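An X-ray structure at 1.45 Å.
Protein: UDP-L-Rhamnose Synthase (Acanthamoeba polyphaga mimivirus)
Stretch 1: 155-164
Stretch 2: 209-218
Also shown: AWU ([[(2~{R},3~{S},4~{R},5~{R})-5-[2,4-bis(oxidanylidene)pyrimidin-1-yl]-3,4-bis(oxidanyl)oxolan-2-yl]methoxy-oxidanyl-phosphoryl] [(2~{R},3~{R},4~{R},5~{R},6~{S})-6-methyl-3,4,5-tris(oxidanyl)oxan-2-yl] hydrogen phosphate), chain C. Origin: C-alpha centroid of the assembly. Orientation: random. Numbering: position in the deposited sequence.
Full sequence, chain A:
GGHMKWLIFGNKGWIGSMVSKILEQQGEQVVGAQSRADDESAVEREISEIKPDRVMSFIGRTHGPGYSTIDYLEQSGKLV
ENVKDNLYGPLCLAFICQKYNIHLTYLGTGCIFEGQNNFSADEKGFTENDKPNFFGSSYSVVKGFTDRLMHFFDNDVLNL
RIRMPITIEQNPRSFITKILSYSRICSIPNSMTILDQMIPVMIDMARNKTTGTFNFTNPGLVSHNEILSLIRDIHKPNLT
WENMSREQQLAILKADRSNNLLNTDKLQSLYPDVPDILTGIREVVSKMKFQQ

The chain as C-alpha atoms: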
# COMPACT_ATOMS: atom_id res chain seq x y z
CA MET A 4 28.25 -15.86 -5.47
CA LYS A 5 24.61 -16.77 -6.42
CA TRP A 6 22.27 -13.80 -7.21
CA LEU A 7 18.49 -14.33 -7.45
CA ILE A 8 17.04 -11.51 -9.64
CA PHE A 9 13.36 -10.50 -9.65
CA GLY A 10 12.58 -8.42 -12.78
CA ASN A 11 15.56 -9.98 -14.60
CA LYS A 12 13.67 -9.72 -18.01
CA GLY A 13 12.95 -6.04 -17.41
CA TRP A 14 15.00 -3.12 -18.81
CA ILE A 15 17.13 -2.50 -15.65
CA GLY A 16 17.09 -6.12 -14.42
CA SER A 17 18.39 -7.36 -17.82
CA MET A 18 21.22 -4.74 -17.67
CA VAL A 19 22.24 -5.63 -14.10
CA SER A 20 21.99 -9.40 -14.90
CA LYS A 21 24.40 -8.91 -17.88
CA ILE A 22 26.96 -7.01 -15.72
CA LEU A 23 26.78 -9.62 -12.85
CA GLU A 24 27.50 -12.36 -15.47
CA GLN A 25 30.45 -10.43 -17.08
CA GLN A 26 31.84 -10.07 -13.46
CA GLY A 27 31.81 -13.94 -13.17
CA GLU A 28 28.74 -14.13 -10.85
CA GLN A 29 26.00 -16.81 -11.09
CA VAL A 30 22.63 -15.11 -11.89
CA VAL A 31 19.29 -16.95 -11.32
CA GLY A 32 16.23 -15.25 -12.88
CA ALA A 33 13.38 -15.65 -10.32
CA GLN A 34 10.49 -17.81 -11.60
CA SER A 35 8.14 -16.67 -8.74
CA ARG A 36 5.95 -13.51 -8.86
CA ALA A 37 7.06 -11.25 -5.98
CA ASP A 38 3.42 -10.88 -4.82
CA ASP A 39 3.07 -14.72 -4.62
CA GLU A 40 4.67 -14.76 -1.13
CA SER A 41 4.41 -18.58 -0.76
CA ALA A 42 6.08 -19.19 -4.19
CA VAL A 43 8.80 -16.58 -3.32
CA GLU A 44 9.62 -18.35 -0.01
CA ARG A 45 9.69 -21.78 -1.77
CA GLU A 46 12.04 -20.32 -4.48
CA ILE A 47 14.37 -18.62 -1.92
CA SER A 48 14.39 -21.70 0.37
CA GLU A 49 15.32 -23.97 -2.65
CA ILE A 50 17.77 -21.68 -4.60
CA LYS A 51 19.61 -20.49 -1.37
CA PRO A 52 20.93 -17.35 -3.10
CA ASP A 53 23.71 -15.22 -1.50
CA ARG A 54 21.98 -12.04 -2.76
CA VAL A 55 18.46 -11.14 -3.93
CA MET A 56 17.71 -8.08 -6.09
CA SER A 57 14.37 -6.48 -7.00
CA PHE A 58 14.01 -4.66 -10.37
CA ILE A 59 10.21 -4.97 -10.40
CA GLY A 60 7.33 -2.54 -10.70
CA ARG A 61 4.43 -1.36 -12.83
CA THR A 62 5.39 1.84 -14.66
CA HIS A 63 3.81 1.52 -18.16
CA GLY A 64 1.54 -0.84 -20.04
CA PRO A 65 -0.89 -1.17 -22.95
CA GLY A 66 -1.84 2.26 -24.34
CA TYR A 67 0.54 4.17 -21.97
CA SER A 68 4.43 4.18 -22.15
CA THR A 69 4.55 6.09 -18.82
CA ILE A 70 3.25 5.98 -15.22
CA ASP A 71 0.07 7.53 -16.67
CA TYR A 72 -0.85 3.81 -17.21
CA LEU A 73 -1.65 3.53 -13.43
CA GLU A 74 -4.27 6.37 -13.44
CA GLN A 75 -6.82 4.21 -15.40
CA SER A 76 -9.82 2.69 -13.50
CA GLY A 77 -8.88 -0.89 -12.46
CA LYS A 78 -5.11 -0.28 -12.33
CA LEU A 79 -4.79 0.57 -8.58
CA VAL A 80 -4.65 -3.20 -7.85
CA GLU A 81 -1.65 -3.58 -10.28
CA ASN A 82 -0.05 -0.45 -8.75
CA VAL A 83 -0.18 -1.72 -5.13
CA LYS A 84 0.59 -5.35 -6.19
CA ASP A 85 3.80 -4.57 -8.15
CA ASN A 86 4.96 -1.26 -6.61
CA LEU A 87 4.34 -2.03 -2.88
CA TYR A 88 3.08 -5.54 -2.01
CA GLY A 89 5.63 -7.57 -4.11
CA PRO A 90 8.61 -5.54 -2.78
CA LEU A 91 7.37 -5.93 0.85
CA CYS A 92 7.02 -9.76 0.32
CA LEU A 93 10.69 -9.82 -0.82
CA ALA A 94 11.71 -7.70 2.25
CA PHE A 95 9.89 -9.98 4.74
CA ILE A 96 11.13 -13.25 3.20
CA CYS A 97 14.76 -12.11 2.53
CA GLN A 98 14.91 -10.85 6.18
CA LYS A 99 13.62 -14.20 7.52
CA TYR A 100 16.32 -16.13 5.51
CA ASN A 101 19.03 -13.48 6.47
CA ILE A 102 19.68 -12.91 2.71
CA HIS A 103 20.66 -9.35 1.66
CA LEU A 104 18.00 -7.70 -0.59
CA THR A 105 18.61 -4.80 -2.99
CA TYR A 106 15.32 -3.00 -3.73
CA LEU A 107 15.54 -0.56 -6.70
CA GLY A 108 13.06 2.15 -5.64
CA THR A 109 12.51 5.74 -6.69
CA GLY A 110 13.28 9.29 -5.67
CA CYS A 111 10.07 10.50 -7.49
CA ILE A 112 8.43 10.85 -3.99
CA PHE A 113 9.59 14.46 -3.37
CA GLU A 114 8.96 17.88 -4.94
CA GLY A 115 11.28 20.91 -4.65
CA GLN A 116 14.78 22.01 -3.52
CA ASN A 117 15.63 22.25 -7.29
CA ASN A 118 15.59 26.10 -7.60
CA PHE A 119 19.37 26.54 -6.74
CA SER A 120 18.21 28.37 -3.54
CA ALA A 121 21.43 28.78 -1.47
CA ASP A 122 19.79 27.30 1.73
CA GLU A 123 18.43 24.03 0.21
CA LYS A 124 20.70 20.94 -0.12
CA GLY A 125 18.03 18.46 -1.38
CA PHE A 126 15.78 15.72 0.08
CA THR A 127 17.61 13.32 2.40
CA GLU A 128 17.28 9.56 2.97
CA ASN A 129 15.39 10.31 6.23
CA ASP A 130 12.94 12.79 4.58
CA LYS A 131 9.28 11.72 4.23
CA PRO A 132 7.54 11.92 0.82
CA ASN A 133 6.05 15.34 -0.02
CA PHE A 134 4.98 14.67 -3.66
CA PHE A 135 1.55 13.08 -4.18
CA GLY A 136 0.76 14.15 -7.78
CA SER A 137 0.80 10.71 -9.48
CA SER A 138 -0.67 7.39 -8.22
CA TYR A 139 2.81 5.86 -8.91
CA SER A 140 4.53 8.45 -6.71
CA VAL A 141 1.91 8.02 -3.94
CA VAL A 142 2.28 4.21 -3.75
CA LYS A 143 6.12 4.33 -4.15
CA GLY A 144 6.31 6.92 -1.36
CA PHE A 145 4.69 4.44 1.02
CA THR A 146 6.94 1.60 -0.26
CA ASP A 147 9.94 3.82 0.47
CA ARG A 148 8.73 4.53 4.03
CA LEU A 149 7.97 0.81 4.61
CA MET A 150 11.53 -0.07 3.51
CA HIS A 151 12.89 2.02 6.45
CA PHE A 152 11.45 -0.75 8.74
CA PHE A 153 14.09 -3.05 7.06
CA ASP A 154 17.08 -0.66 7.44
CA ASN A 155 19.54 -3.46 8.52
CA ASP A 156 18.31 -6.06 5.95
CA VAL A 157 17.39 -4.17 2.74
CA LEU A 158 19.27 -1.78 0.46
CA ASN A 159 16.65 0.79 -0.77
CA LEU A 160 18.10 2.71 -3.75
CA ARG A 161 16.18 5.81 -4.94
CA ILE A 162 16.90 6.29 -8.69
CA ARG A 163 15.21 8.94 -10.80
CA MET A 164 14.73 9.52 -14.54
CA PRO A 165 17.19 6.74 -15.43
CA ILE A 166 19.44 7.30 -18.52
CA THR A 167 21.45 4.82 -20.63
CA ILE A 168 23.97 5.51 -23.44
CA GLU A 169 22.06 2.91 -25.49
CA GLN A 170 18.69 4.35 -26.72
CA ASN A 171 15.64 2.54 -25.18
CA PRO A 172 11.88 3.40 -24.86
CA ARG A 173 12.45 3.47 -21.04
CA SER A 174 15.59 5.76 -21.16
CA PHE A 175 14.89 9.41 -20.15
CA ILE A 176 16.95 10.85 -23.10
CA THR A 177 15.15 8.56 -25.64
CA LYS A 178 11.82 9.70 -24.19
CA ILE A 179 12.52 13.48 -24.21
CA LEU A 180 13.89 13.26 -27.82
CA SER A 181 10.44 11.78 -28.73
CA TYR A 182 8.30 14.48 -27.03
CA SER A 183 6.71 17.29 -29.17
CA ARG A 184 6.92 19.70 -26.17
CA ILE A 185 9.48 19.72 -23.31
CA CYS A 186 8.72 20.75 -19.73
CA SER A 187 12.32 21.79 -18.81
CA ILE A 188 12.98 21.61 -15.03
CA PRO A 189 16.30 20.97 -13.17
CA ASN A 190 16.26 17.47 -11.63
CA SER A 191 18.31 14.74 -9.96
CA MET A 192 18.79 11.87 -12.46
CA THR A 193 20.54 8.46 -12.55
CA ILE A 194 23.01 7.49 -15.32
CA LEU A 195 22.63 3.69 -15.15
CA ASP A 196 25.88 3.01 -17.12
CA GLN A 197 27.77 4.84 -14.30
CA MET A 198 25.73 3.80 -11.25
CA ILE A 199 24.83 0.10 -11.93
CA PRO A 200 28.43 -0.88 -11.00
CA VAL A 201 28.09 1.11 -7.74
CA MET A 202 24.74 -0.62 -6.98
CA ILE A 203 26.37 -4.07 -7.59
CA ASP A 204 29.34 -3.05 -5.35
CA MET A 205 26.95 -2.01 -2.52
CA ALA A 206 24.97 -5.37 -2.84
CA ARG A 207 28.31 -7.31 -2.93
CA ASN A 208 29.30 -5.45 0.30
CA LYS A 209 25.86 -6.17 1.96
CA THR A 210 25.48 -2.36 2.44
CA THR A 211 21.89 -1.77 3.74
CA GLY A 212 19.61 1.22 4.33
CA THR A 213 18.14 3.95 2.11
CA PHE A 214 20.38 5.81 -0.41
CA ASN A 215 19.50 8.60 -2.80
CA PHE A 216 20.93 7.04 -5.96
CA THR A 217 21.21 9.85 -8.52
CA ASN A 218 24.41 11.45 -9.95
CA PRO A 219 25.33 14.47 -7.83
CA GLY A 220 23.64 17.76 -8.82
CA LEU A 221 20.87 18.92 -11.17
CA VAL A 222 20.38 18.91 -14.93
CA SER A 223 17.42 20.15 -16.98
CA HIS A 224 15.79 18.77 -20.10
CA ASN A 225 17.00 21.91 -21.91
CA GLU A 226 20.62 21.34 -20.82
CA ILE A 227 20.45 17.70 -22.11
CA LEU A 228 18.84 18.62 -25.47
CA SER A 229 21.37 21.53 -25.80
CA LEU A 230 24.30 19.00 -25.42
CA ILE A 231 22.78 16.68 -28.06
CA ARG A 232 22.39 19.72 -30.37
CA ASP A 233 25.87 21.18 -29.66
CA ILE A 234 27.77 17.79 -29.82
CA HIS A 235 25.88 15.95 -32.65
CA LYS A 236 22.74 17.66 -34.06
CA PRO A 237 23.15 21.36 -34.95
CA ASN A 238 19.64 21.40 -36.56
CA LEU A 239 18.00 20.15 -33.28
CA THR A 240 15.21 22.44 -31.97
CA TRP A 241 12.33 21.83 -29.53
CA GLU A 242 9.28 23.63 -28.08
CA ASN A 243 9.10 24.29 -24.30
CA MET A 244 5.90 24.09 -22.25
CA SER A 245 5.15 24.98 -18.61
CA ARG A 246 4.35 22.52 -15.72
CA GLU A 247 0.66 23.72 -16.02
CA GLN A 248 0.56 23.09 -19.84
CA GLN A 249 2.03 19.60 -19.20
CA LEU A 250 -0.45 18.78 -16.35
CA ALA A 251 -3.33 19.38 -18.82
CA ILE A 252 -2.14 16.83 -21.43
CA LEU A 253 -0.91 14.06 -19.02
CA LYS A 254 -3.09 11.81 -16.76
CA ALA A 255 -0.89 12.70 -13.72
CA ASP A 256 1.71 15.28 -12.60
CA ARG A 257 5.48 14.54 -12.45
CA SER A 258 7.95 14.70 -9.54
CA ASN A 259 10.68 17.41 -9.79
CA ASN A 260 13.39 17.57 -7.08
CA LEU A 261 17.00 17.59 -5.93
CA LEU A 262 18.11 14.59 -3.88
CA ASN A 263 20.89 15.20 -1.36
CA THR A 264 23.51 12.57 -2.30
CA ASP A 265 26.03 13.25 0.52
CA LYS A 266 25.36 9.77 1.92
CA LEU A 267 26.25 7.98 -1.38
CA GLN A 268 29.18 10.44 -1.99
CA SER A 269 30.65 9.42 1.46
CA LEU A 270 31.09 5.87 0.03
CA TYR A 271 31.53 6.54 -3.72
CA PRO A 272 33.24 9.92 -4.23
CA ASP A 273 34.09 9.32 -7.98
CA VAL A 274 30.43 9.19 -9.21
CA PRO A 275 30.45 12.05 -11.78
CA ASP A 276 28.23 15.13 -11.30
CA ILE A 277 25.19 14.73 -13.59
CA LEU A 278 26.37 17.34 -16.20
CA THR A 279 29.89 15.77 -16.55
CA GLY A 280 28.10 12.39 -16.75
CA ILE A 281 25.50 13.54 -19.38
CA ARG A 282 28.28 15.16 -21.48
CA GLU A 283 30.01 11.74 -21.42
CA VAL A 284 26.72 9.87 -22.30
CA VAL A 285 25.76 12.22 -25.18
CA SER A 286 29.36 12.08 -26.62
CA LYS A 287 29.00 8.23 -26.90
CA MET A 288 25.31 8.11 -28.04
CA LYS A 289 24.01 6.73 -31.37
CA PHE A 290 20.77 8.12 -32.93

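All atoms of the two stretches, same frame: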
# COMPACT_ATOMS: atom_id res chain seq x y z
N ASN A 155 18.33 -2.62 8.33
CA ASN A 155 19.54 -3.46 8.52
C ASN A 155 19.56 -4.66 7.57
O ASN A 155 20.55 -5.38 7.58
CB ASN A 155 19.70 -3.92 9.96
CG ASN A 155 19.70 -2.77 10.95
OD1 ASN A 155 20.34 -1.74 10.73
ND2 ASN A 155 18.98 -2.95 12.04
N ASP A 156 18.53 -4.84 6.75
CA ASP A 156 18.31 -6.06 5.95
C ASP A 156 18.14 -5.73 4.48
O ASP A 156 18.37 -6.62 3.64
CB ASP A 156 17.05 -6.76 6.44
CG ASP A 156 17.32 -7.39 7.79
OD1 ASP A 156 18.12 -8.35 7.79
OD2 ASP A 156 16.82 -6.82 8.82
N VAL A 157 17.71 -4.51 4.16
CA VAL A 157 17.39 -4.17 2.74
C VAL A 157 18.13 -2.91 2.31
O VAL A 157 18.13 -1.92 3.07
CB VAL A 157 15.89 -3.98 2.53
CG1 VAL A 157 15.55 -3.49 1.14
CG2 VAL A 157 15.13 -5.27 2.86
N LEU A 158 18.69 -2.95 1.12
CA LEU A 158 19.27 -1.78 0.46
C LEU A 158 18.17 -1.15 -0.41
O LEU A 158 17.82 -1.78 -1.41
CB LEU A 158 20.49 -2.19 -0.37
CG LEU A 158 21.26 -1.06 -1.06
CD1 LEU A 158 21.79 -0.07 -0.04
CD2 LEU A 158 22.34 -1.67 -1.93
N ASN A 159 17.73 0.05 -0.06
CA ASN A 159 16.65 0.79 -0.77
C ASN A 159 17.30 1.91 -1.58
O ASN A 159 17.65 2.94 -1.02
CB ASN A 159 15.59 1.20 0.24
CG ASN A 159 14.64 2.23 -0.33
OD1 ASN A 159 14.20 2.07 -1.46
ND2 ASN A 159 14.27 3.19 0.49
N LEU A 160 17.40 1.74 -2.88
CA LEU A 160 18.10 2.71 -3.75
C LEU A 160 17.06 3.58 -4.48
O LEU A 160 16.17 3.04 -5.16
CB LEU A 160 19.01 2.03 -4.76
CG LEU A 160 20.13 1.21 -4.13
CD1 LEU A 160 20.97 0.57 -5.21
CD2 LEU A 160 20.96 2.03 -3.14
N ARG A 161 17.08 4.88 -4.23
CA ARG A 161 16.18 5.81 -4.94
C ARG A 161 16.80 6.36 -6.22
O ARG A 161 17.62 7.31 -6.21
CB ARG A 161 15.84 6.94 -3.96
CG ARG A 161 15.09 6.53 -2.71
CD ARG A 161 14.83 7.82 -1.97
NE ARG A 161 14.21 7.70 -0.69
CZ ARG A 161 14.34 8.57 0.31
NH1 ARG A 161 15.21 9.56 0.20
NH2 ARG A 161 13.64 8.39 1.41
N ILE A 162 16.47 5.75 -7.37
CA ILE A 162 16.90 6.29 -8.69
C ILE A 162 15.82 7.26 -9.17
O ILE A 162 14.66 7.15 -8.72
CB ILE A 162 17.20 5.19 -9.71
CG1 ILE A 162 15.98 4.31 -9.96
CG2 ILE A 162 18.44 4.41 -9.27
CD1 ILE A 162 16.06 3.59 -11.29
N ARG A 163 16.20 8.10 -10.09
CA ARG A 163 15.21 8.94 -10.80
C ARG A 163 15.56 9.01 -12.27
O ARG A 163 16.76 9.12 -12.61
CB ARG A 163 15.17 10.35 -10.24
CG ARG A 163 14.79 10.40 -8.78
CD ARG A 163 14.59 11.83 -8.28
NE ARG A 163 13.39 12.42 -8.85
CZ ARG A 163 13.29 13.56 -9.53
NH1 ARG A 163 14.35 14.19 -9.98
NH2 ARG A 163 12.10 14.00 -9.90
N MET A 164 14.55 9.15 -13.11
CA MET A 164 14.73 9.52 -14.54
C MET A 164 15.95 8.81 -15.11
O MET A 164 16.89 9.41 -15.69
CB MET A 164 14.92 11.03 -14.65
CG MET A 164 13.71 11.74 -14.06
SD MET A 164 13.90 13.50 -13.93
CE MET A 164 12.22 13.99 -13.58
N LYS A 209 27.02 -6.00 1.04
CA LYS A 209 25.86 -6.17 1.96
C LYS A 209 25.58 -4.82 2.63
O LYS A 209 25.07 -4.81 3.73
CB LYS A 209 26.08 -7.34 2.93
CG LYS A 209 26.13 -8.68 2.22
CD LYS A 209 26.61 -9.85 3.08
CE LYS A 209 25.73 -10.15 4.26
NZ LYS A 209 25.98 -11.54 4.73
N THR A 210 25.87 -3.70 1.94
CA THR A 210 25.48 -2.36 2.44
C THR A 210 23.94 -2.37 2.52
O THR A 210 23.33 -2.75 1.51
CB THR A 210 26.00 -1.24 1.53
OG1 THR A 210 27.41 -1.39 1.35
CG2 THR A 210 25.63 0.12 2.05
N THR A 211 23.36 -1.80 3.57
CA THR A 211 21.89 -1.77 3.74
C THR A 211 21.46 -0.34 4.02
O THR A 211 22.33 0.52 4.20
CB THR A 211 21.34 -2.74 4.80
OG1 THR A 211 21.85 -2.39 6.09
CG2 THR A 211 21.65 -4.17 4.41
N GLY A 212 20.15 -0.10 4.02
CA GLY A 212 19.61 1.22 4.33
C GLY A 212 19.06 1.90 3.08
O GLY A 212 19.17 1.34 1.99
N THR A 213 18.63 3.12 3.24
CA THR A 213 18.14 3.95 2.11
C THR A 213 19.31 4.78 1.58
O THR A 213 20.04 5.38 2.38
CB THR A 213 16.95 4.80 2.53
OG1 THR A 213 15.88 3.89 2.83
CG2 THR A 213 16.49 5.75 1.46
N PHE A 214 19.43 4.89 0.27
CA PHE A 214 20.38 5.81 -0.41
C PHE A 214 19.66 6.50 -1.54
O PHE A 214 19.17 5.83 -2.47
CB PHE A 214 21.60 5.10 -0.95
CG PHE A 214 22.56 4.58 0.11
CD1 PHE A 214 23.77 5.24 0.33
CD2 PHE A 214 22.30 3.40 0.77
CE1 PHE A 214 24.66 4.72 1.27
CE2 PHE A 214 23.18 2.92 1.74
CZ PHE A 214 24.38 3.56 1.94
N ASN A 215 19.74 7.82 -1.57
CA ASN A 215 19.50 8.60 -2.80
C ASN A 215 20.55 8.16 -3.81
O ASN A 215 21.74 8.09 -3.48
CB ASN A 215 19.53 10.10 -2.47
CG ASN A 215 18.34 10.56 -1.68
OD1 ASN A 215 17.27 9.96 -1.72
ND2 ASN A 215 18.54 11.62 -0.89
N PHE A 216 20.12 7.81 -5.00
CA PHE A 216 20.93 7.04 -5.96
C PHE A 216 20.81 7.71 -7.33
O PHE A 216 20.57 7.05 -8.33
CB PHE A 216 20.54 5.58 -5.94
CG PHE A 216 21.71 4.72 -6.31
CD1 PHE A 216 22.75 4.54 -5.42
CD2 PHE A 216 21.70 4.03 -7.50
CE1 PHE A 216 23.81 3.70 -5.78
CE2 PHE A 216 22.77 3.22 -7.86
CZ PHE A 216 23.80 3.04 -6.97
N THR A 217 21.07 9.01 -7.32
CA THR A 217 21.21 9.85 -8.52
C THR A 217 22.65 10.38 -8.60
O THR A 217 23.33 10.49 -7.56
CB THR A 217 20.20 10.99 -8.49
OG1 THR A 217 20.34 11.61 -7.22
CG2 THR A 217 18.77 10.52 -8.70
N ASN A 218 23.11 10.75 -9.79
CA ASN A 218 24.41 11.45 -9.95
C ASN A 218 24.30 12.77 -9.20
O ASN A 218 23.22 13.37 -9.14
CB ASN A 218 24.77 11.74 -11.40
CG ASN A 218 25.06 10.52 -12.27
OD1 ASN A 218 24.18 9.72 -12.58
ND2 ASN A 218 26.34 10.40 -12.64
PA AWU C . 7.62 10.38 -18.54
O1A AWU C . 6.16 10.60 -18.40
O2A AWU C . 8.15 9.89 -19.87
O3A AWU C . 8.30 9.27 -17.57
PB AWU C . 7.74 8.73 -16.12
O1B AWU C . 7.39 9.85 -15.11
O2B AWU C . 6.70 7.62 -16.39
O3B AWU C . 9.12 8.10 -15.60
C5' AWU C . 9.69 5.74 -12.91
O5' AWU C . 9.57 6.32 -14.20
C4' AWU C . 10.90 6.31 -12.20
O4' AWU C . 10.97 5.88 -10.83
C3' AWU C . 10.81 7.80 -12.23
O3' AWU C . 12.06 8.31 -11.84
C2' AWU C . 10.56 8.37 -13.62
C1' AWU C . 9.47 7.68 -14.31
N1 AWU C . 7.84 15.24 -20.37
C2 AWU C . 7.89 16.31 -21.25
O2 AWU C . 8.82 17.13 -21.17
N3 AWU C . 6.98 16.36 -22.27
C4 AWU C . 5.95 15.48 -22.36
O4 AWU C . 5.15 15.59 -23.37
C5 AWU C . 5.91 14.39 -21.49
C6 AWU C . 6.80 14.33 -20.42
C1C AWU C . 8.82 15.12 -19.26
C2C AWU C . 8.25 14.86 -17.86
C3C AWU C . 9.42 14.12 -17.18
C4C AWU C . 10.02 13.39 -18.33
C5C AWU C . 9.76 11.89 -18.36
C6' AWU C . 9.82 4.24 -13.18
O2' AWU C . 11.70 8.08 -14.41
O2C AWU C . 7.99 16.10 -17.24
O3C AWU C . 10.40 15.03 -16.73
O4C AWU C . 9.45 13.89 -19.53
O5C AWU C . 8.34 11.72 -18.17

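The two stretches are neighbouring parallel β-strands, joined by a ladder of backbone hydrogen bonds and by side-chain contacts on both faces of the sheet. The two strand axes approach to 4.7 Å, and their directions differ by 18°.

The ladder alternates as parallel pairing requires. G212 N donates to V157 O at 2.9 Å, and N159 N donates to G212 O at 2.8 Å. F214 N then bonds to N159 O at 2.9 Å, and R161 N to F214 O at 2.9 Å. A last bond runs from F216 N to R161 O at 2.8 Å, with a more bent angle of 139°. N159 and R161 thus each use both backbone N and O toward the other strand. G212 has a positive phi of 108°. A CB there would be jammed against the carbonyl O of T211, so the backbone suits glycine.

One face is apolar and carries L158, L160 and F214. L158 CD1 lies 3.6 Å from F214 CD2, and L160 CD2 lies 3.8 Å from F214 CB. Past the paired strand, F216 points toward stretch 1. L160 CD1 sits over its ring in a CH-pi contact, 4.0 Å from the F216 ring centroid. I162 CG2 meets the ring edge, 3.7 Å from F216 CD2.

The other face is polar. N159 ND2 donates to T213 OG1 at 2.9 Å. R161 NH1 donates to N215 OD1 at 2.8 Å, near the guanidinium plane, where its N-H bonds point. T213 CG2 covers one face of that guanidinium, 3.7 Å from R161 NE. This leaves the in-plane N-H groups free to bond, and NE, NH1 and NH2 all have partners elsewhere in the structure.

Beyond the strand, M164 N donates to O3' of the bound nucleotide sugar AWU at 2.9 Å.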